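Long-range contact in gluconokinase (Sinorhizobium meliloti, PDB 3T61), which probably phosphorylates D-gluconate with ATP, giving 6-phospho-D-gluconate and ADP: residues 92-104 with 143-155. Numbering follows the deposited sequence.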
ATOM      1  N   SER A  92      13.046   6.299   1.943  1.00 28.71           N
ATOM      2  CA  SER A  92      12.091   7.074   1.177  1.00 27.99           C
ATOM      3  C   SER A  92      10.851   7.252   2.067  1.00 26.48           C
ATOM      4  O   SER A  92      10.297   6.291   2.597  1.00 24.27           O
ATOM      5  CB  SER A  92      11.730   6.352  -0.130  1.00 31.50           C
ATOM      6  OG  SER A  92      11.177   5.067   0.098  1.00 31.42           O
ATOM      7  N   CYS A  93      10.434   8.498   2.236  1.00 24.97           N
ATOM      8  CA  CYS A  93       9.289   8.818   3.058  1.00 23.88           C
ATOM      9  C   CYS A  93       8.796  10.208   2.682  1.00 23.92           C
ATOM     10  O   CYS A  93       9.528  11.183   2.811  1.00 21.94           O
ATOM     11  CB  CYS A  93       9.695   8.773   4.539  1.00 24.00           C
ATOM     12  SG  CYS A  93       8.410   9.307   5.658  1.00 26.06           S
ATOM     13  N   SER A  94       7.552  10.294   2.221  1.00 25.32           N
ATOM     14  CA  SER A  94       6.960  11.564   1.808  1.00 24.69           C
ATOM     15  C   SER A  94       7.194  12.698   2.809  1.00 24.79           C
ATOM     16  O   SER A  94       7.468  13.831   2.400  1.00 24.39           O
ATOM     17  CB  SER A  94       5.463  11.380   1.534  1.00 21.90           C
ATOM     18  OG  SER A  94       4.828  10.671   2.570  1.00 28.43           O
ATOM     19  N   ALA A  95       7.065  12.399   4.105  1.00 24.29           N
ATOM     20  CA  ALA A  95       7.307  13.373   5.180  1.00 24.13           C
ATOM     21  C   ALA A  95       6.747  14.761   4.890  1.00 25.89           C
ATOM     22  O   ALA A  95       7.431  15.777   5.077  1.00 21.87           O
ATOM     23  CB  ALA A  95       8.808  13.468   5.438  1.00 24.36           C
ATOM     24  N   LEU A  96       5.486  14.789   4.477  1.00 26.04           N
ATOM     25  CA  LEU A  96       4.815  16.015   4.094  1.00 28.58           C
ATOM     26  C   LEU A  96       4.708  17.163   5.088  1.00 30.41           C
ATOM     27  O   LEU A  96       4.935  18.313   4.714  1.00 30.00           O
ATOM     28  CB  LEU A  96       3.426  15.665   3.542  1.00 29.50           C
ATOM     29  CG  LEU A  96       3.429  14.707   2.339  1.00 29.32           C
ATOM     30  CD1 LEU A  96       2.044  14.661   1.754  1.00 29.23           C
ATOM     31  CD2 LEU A  96       4.428  15.171   1.276  1.00 29.01           C
ATOM     32  N   LYS A  97       4.358  16.881   6.339  1.00 31.08           N
ATOM     33  CA  LYS A  97       4.221  17.950   7.324  1.00 32.39           C
ATOM     34  C   LYS A  97       5.471  18.193   8.157  1.00 33.19           C
ATOM     35  O   LYS A  97       6.345  17.330   8.264  1.00 32.35           O
ATOM     36  CB  LYS A  97       3.039  17.665   8.255  1.00 32.94           C
ATOM     37  CG  LYS A  97       1.699  17.610   7.526  1.00 33.77           C
ATOM     38  CD  LYS A  97       0.556  17.338   8.484  1.00 33.67           C
ATOM     39  CE  LYS A  97      -0.762  17.250   7.743  1.00 34.55           C
ATOM     40  NZ  LYS A  97      -1.901  17.198   8.686  1.00 35.38           N
ATOM     41  N   ARG A  98       5.544  19.392   8.729  1.00 34.21           N
ATOM     42  CA  ARG A  98       6.650  19.793   9.587  1.00 35.13           C
ATOM     43  C   ARG A  98       6.673  18.884  10.823  1.00 33.40           C
ATOM     44  O   ARG A  98       7.741  18.477  11.290  1.00 32.94           O
ATOM     45  CB  ARG A  98       6.471  21.263  10.006  1.00 38.89           C
ATOM     46  CG  ARG A  98       7.376  21.694  11.154  1.00 45.21           C
ATOM     47  CD  ARG A  98       8.835  21.491  10.804  1.00 48.79           C
ATOM     48  NE  ARG A  98       9.399  22.670  10.164  1.00 54.66           N
ATOM     49  CZ  ARG A  98       9.868  23.721  10.828  1.00 56.64           C
ATOM     50  NH1 ARG A  98       9.844  23.730  12.157  1.00 57.83           N
ATOM     51  NH2 ARG A  98      10.352  24.766  10.167  1.00 55.67           N
ATOM     52  N   SER A  99       5.487  18.573  11.343  1.00 32.02           N
ATOM     53  CA  SER A  99       5.347  17.693  12.505  1.00 34.11           C
ATOM     54  C   SER A  99       6.111  16.403  12.248  1.00 32.33           C
ATOM     55  O   SER A  99       6.935  15.980  13.049  1.00 31.89           O
ATOM     56  CB  SER A  99       3.882  17.299  12.732  1.00 34.83           C
ATOM     57  OG  SER A  99       3.011  18.391  12.566  1.00 45.59           O
ATOM     58  N   TYR A 100       5.821  15.772  11.118  1.00 30.40           N
ATOM     59  CA  TYR A 100       6.471  14.518  10.795  1.00 31.17           C
ATOM     60  C   TYR A 100       7.990  14.615  10.763  1.00 30.25           C
ATOM     61  O   TYR A 100       8.677  13.776  11.349  1.00 31.57           O
ATOM     62  CB  TYR A 100       5.967  13.975   9.456  1.00 28.88           C
ATOM     63  CG  TYR A 100       4.460  13.979   9.272  1.00 27.93           C
ATOM     64  CD1 TYR A 100       3.588  14.144  10.351  1.00 27.87           C
ATOM     65  CD2 TYR A 100       3.903  13.768   8.008  1.00 29.68           C
ATOM     66  CE1 TYR A 100       2.202  14.098  10.169  1.00 24.90           C
ATOM     67  CE2 TYR A 100       2.523  13.718   7.820  1.00 25.95           C
ATOM     68  CZ  TYR A 100       1.683  13.880   8.901  1.00 27.05           C
ATOM     69  OH  TYR A 100       0.324  13.809   8.708  1.00 26.49           O
ATOM     70  N   ARG A 101       8.521  15.632  10.092  1.00 28.98           N
ATOM     71  CA  ARG A 101       9.974  15.780   9.982  1.00 29.20           C
ATOM     72  C   ARG A 101      10.643  16.087  11.329  1.00 28.48           C
ATOM     73  O   ARG A 101      11.702  15.549  11.629  1.00 26.12           O
ATOM     74  CB  ARG A 101      10.323  16.867   8.945  1.00 27.19           C
ATOM     75  CG  ARG A 101       9.749  16.590   7.547  1.00 28.25           C
ATOM     76  CD  ARG A 101      10.243  17.592   6.501  1.00 25.22           C
ATOM     77  NE  ARG A 101       9.701  18.941   6.659  1.00 21.69           N
ATOM     78  CZ  ARG A 101       8.529  19.354   6.186  1.00 24.34           C
ATOM     79  NH1 ARG A 101       7.737  18.522   5.515  1.00 24.90           N
ATOM     80  NH2 ARG A 101       8.161  20.619   6.352  1.00 25.32           N
ATOM     81  N   ASP A 102      10.038  16.957  12.133  1.00 30.78           N
ATOM     82  CA  ASP A 102      10.622  17.271  13.441  1.00 34.81           C
ATOM     83  C   ASP A 102      10.714  16.011  14.307  1.00 34.41           C
ATOM     84  O   ASP A 102      11.698  15.819  15.019  1.00 33.81           O
ATOM     85  CB  ASP A 102       9.814  18.356  14.170  1.00 33.59           C
ATOM     86  CG  ASP A 102       9.958  19.719  13.519  1.00 35.77           C
ATOM     87  OD1 ASP A 102      10.997  19.943  12.866  1.00 32.46           O
ATOM     88  OD2 ASP A 102       9.047  20.567  13.662  1.00 36.60           O
ATOM     89  N   LYS A 103       9.696  15.152  14.241  1.00 34.76           N
ATOM     90  CA  LYS A 103       9.704  13.909  15.008  1.00 35.15           C
ATOM     91  C   LYS A 103      10.815  13.001  14.521  1.00 33.74           C
ATOM     92  O   LYS A 103      11.600  12.484  15.317  1.00 33.31           O
ATOM     93  CB  LYS A 103       8.370  13.173  14.887  1.00 37.72           C
ATOM     94  CG  LYS A 103       7.548  13.207  16.152  1.00 43.79           C
ATOM     95  CD  LYS A 103       8.309  12.611  17.335  1.00 45.10           C
ATOM     96  CE  LYS A 103       7.527  12.811  18.620  1.00 46.84           C
ATOM     97  NZ  LYS A 103       8.227  12.289  19.824  1.00 48.58           N
ATOM     98  N   LEU A 104      10.882  12.807  13.208  1.00 31.49           N
ATOM     99  CA  LEU A 104      11.911  11.961  12.621  1.00 30.84           C
ATOM    100  C   LEU A 104      13.322  12.422  13.030  1.00 32.34           C
ATOM    101  O   LEU A 104      14.220  11.598  13.247  1.00 30.18           O
ATOM    102  CB  LEU A 104      11.767  11.955  11.094  1.00 30.30           C
ATOM    103  CG  LEU A 104      10.526  11.257  10.518  1.00 29.73           C
ATOM    104  CD1 LEU A 104      10.621  11.221   9.010  1.00 27.39           C
ATOM    105  CD2 LEU A 104      10.429   9.823  11.065  1.00 29.01           C
ATOM    106  N   THR A 143      -4.262  16.589  -3.446  1.00 37.12           N
ATOM    107  CA  THR A 143      -4.327  16.440  -2.003  1.00 37.55           C
ATOM    108  C   THR A 143      -2.916  16.342  -1.407  1.00 36.35           C
ATOM    109  O   THR A 143      -2.651  16.891  -0.337  1.00 35.87           O
ATOM    110  CB  THR A 143      -5.164  15.205  -1.633  1.00 38.04           C
ATOM    111  OG1 THR A 143      -6.527  15.448  -1.995  1.00 38.35           O
ATOM    112  CG2 THR A 143      -5.084  14.921  -0.151  1.00 36.66           C
ATOM    113  N   GLN A 144      -2.018  15.650  -2.102  1.00 34.98           N
ATOM    114  CA  GLN A 144      -0.628  15.519  -1.654  1.00 36.63           C
ATOM    115  C   GLN A 144      -0.030  16.922  -1.586  1.00 36.35           C
ATOM    116  O   GLN A 144       0.557  17.329  -0.576  1.00 34.80           O
ATOM    117  CB  GLN A 144       0.199  14.711  -2.658  1.00 36.55           C
ATOM    118  CG  GLN A 144      -0.047  13.214  -2.696  1.00 38.52           C
ATOM    119  CD  GLN A 144       0.550  12.488  -1.510  1.00 36.29           C
ATOM    120  OE1 GLN A 144      -0.141  12.177  -0.549  1.00 37.43           O
ATOM    121  NE2 GLN A 144       1.843  12.222  -1.573  1.00 34.25           N
ATOM    122  N   LEU A 145      -0.193  17.660  -2.680  1.00 35.20           N
ATOM    123  CA  LEU A 145       0.333  19.011  -2.776  1.00 35.59           C
ATOM    124  C   LEU A 145      -0.252  19.970  -1.751  1.00 34.85           C
ATOM    125  O   LEU A 145       0.457  20.824  -1.242  1.00 34.03           O
ATOM    126  CB  LEU A 145       0.121  19.545  -4.194  1.00 34.69           C
ATOM    127  CG  LEU A 145       0.886  18.741  -5.244  1.00 35.19           C
ATOM    128  CD1 LEU A 145       0.511  19.222  -6.642  1.00 37.00           C
ATOM    129  CD2 LEU A 145       2.388  18.882  -4.995  1.00 34.98           C
ATOM    130  N   GLU A 146      -1.538  19.842  -1.444  1.00 36.74           N
ATOM    131  CA  GLU A 146      -2.140  20.725  -0.449  1.00 39.19           C
ATOM    132  C   GLU A 146      -1.614  20.348   0.934  1.00 38.68           C
ATOM    133  O   GLU A 146      -1.441  21.197   1.796  1.00 38.69           O
ATOM    134  CB  GLU A 146      -3.666  20.597  -0.457  1.00 41.62           C
ATOM    135  CG  GLU A 146      -4.309  20.865  -1.803  1.00 47.18           C
ATOM    136  CD  GLU A 146      -5.825  20.706  -1.779  1.00 50.21           C
ATOM    137  OE1 GLU A 146      -6.321  19.658  -1.304  1.00 51.10           O
ATOM    138  OE2 GLU A 146      -6.520  21.631  -2.248  1.00 52.40           O
ATOM    139  N   THR A 147      -1.350  19.065   1.135  1.00 39.08           N
ATOM    140  CA  THR A 147      -0.853  18.590   2.420  1.00 39.48           C
ATOM    141  C   THR A 147       0.625  18.925   2.620  1.00 39.00           C
ATOM    142  O   THR A 147       1.072  19.136   3.749  1.00 38.42           O
ATOM    143  CB  THR A 147      -1.067  17.065   2.555  1.00 39.45           C
ATOM    144  OG1 THR A 147      -2.464  16.775   2.417  1.00 39.61           O
ATOM    145  CG2 THR A 147      -0.580  16.565   3.907  1.00 38.40           C
ATOM    146  N   LEU A 148       1.375  18.991   1.523  1.00 37.92           N
ATOM    147  CA  LEU A 148       2.802  19.300   1.591  1.00 37.80           C
ATOM    148  C   LEU A 148       3.110  20.662   2.210  1.00 38.00           C
ATOM    149  O   LEU A 148       2.588  21.697   1.786  1.00 38.87           O
ATOM    150  CB  LEU A 148       3.445  19.248   0.197  1.00 35.31           C
ATOM    151  CG  LEU A 148       4.905  19.735   0.130  1.00 34.50           C
ATOM    152  CD1 LEU A 148       5.819  18.781   0.877  1.00 32.28           C
ATOM    153  CD2 LEU A 148       5.350  19.854  -1.310  1.00 33.11           C
ATOM    154  N   GLU A 149       3.957  20.640   3.227  1.00 36.92           N
ATOM    155  CA  GLU A 149       4.398  21.851   3.891  1.00 37.37           C
ATOM    156  C   GLU A 149       5.862  21.947   3.485  1.00 37.23           C
ATOM    157  O   GLU A 149       6.684  21.132   3.913  1.00 33.96           O
ATOM    158  CB  GLU A 149       4.260  21.710   5.405  1.00 37.71           C
ATOM    159  CG  GLU A 149       2.835  21.874   5.896  1.00 38.72           C
ATOM    160  CD  GLU A 149       2.628  21.329   7.296  1.00 38.66           C
ATOM    161  OE1 GLU A 149       3.540  21.448   8.136  1.00 37.43           O
ATOM    162  OE2 GLU A 149       1.540  20.787   7.554  1.00 39.94           O
ATOM    163  N   ASP A 150       6.170  22.929   2.638  1.00 36.92           N
ATOM    164  CA  ASP A 150       7.525  23.122   2.129  1.00 36.84           C
ATOM    165  C   ASP A 150       8.598  23.084   3.209  1.00 35.50           C
ATOM    166  O   ASP A 150       8.584  23.882   4.147  1.00 34.83           O
ATOM    167  CB  ASP A 150       7.623  24.439   1.356  1.00 39.74           C
ATOM    168  CG  ASP A 150       8.847  24.488   0.462  1.00 42.10           C
ATOM    169  OD1 ASP A 150       9.974  24.370   0.982  1.00 39.61           O
ATOM    170  OD2 ASP A 150       8.678  24.634  -0.766  1.00 47.02           O
ATOM    171  N   PRO A 151       9.555  22.152   3.081  1.00 34.79           N
ATOM    172  CA  PRO A 151      10.648  21.992   4.047  1.00 34.76           C
ATOM    173  C   PRO A 151      11.822  22.950   3.889  1.00 34.68           C
ATOM    174  O   PRO A 151      12.639  23.077   4.794  1.00 35.30           O
ATOM    175  CB  PRO A 151      11.076  20.553   3.832  1.00 32.66           C
ATOM    176  CG  PRO A 151      10.939  20.423   2.333  1.00 34.57           C
ATOM    177  CD  PRO A 151       9.597  21.086   2.061  1.00 33.17           C
ATOM    178  N   ARG A 152      11.914  23.617   2.746  1.00 35.08           N
ATOM    179  CA  ARG A 152      13.019  24.532   2.508  1.00 37.11           C
ATOM    180  C   ARG A 152      13.195  25.528   3.642  1.00 37.17           C
ATOM    181  O   ARG A 152      12.237  26.131   4.127  1.00 36.59           O
ATOM    182  CB  ARG A 152      12.842  25.231   1.156  1.00 36.55           C
ATOM    183  CG  ARG A 152      13.237  24.298   0.016  1.00 38.36           C
ATOM    184  CD  ARG A 152      12.931  24.835  -1.356  1.00 39.28           C
ATOM    185  NE  ARG A 152      11.500  24.921  -1.612  1.00 40.54           N
ATOM    186  CZ  ARG A 152      10.976  25.078  -2.824  1.00 42.11           C
ATOM    187  NH1 ARG A 152      11.777  25.160  -3.882  1.00 42.80           N
ATOM    188  NH2 ARG A 152       9.661  25.156  -2.976  1.00 41.08           N
ATOM    189  N   GLY A 153      14.435  25.672   4.081  1.00 38.18           N
ATOM    190  CA  GLY A 153      14.710  26.570   5.184  1.00 40.49           C
ATOM    191  C   GLY A 153      15.042  25.738   6.408  1.00 41.04           C
ATOM    192  O   GLY A 153      15.929  26.095   7.183  1.00 42.25           O
ATOM    193  N   GLU A 154      14.333  24.622   6.573  1.00 39.44           N
ATOM    194  CA  GLU A 154      14.568  23.727   7.700  1.00 37.60           C
ATOM    195  C   GLU A 154      16.001  23.215   7.619  1.00 37.05           C
ATOM    196  O   GLU A 154      16.610  23.222   6.550  1.00 35.06           O
ATOM    197  CB  GLU A 154      13.565  22.563   7.675  1.00 35.95           C
ATOM    198  CG  GLU A 154      12.137  22.996   8.011  1.00 34.39           C
ATOM    199  CD  GLU A 154      11.099  21.919   7.752  1.00 34.14           C
ATOM    200  OE1 GLU A 154      11.448  20.722   7.820  1.00 34.02           O
ATOM    201  OE2 GLU A 154       9.925  22.271   7.497  1.00 32.80           O
ATOM    202  N   VAL A 155      16.532  22.770   8.753  1.00 37.87           N
ATOM    203  CA  VAL A 155      17.905  22.287   8.829  1.00 37.93           C
ATOM    204  C   VAL A 155      18.248  21.077   7.974  1.00 37.45           C
ATOM    205  O   VAL A 155      17.402  20.232   7.703  1.00 37.23           O
ATOM    206  CB  VAL A 155      18.289  21.972  10.296  1.00 39.81           C
ATOM    207  CG1 VAL A 155      18.217  23.238  11.122  1.00 38.75           C
ATOM    208  CG2 VAL A 155      17.357  20.900  10.872  1.00 39.40           C
TER
HETATM  209  O   HOH W   1       2.901  20.298  10.725  1.00 44.37           O
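R101 reaches E154 through a chain that runs straight past CG and then bends at chi3 (-70°), which with chi4 (-84°) turns the NE and NH2 edge of its guanidinium to the carboxylate. This salt bridge is side-on and nearly coplanar: NE of R101 donates to OE1 of E154 at 2.8 Å, and NH2 of R101 to OE2 of E154 at 2.7 Å, both on the syn side. R98, with CG anti to its backbone N (chi1 166°) and bends at chi2 and chi3, adds a second salt bridge from above the carboxylate plane, its NE donating at 2.7 Å to OE2 of E154, which thus accepts from both arginines. CB of P151 covers one face of the R101 guanidinium, 3.5 Å from NE of R101; K97 O and R98 CA lie over the other. NH1 of R101 also donates to O of A95 (2.8 Å). At the start of helix 98-106, OE1 of E149 takes the N-H of R98 (2.9 Å) just after the N-cap residue K97, while N of E149 donates to O of L96 (2.9 Å). L96 spreads its methyls over T147 and L148, where helix 138-147 ends. The contact thus joins the loop and helix after strand 90-92 to the link leading into strand 157-161, in the parallel alpha/beta fold of P-loop kinases. The paired bonds, the A95 bond and packing on both faces fix the rotation of the R101 guanidinium; with R105 also salt-bridged to OE1 of E154, three arginines meet this carboxylate, which would probably favour its ionised form.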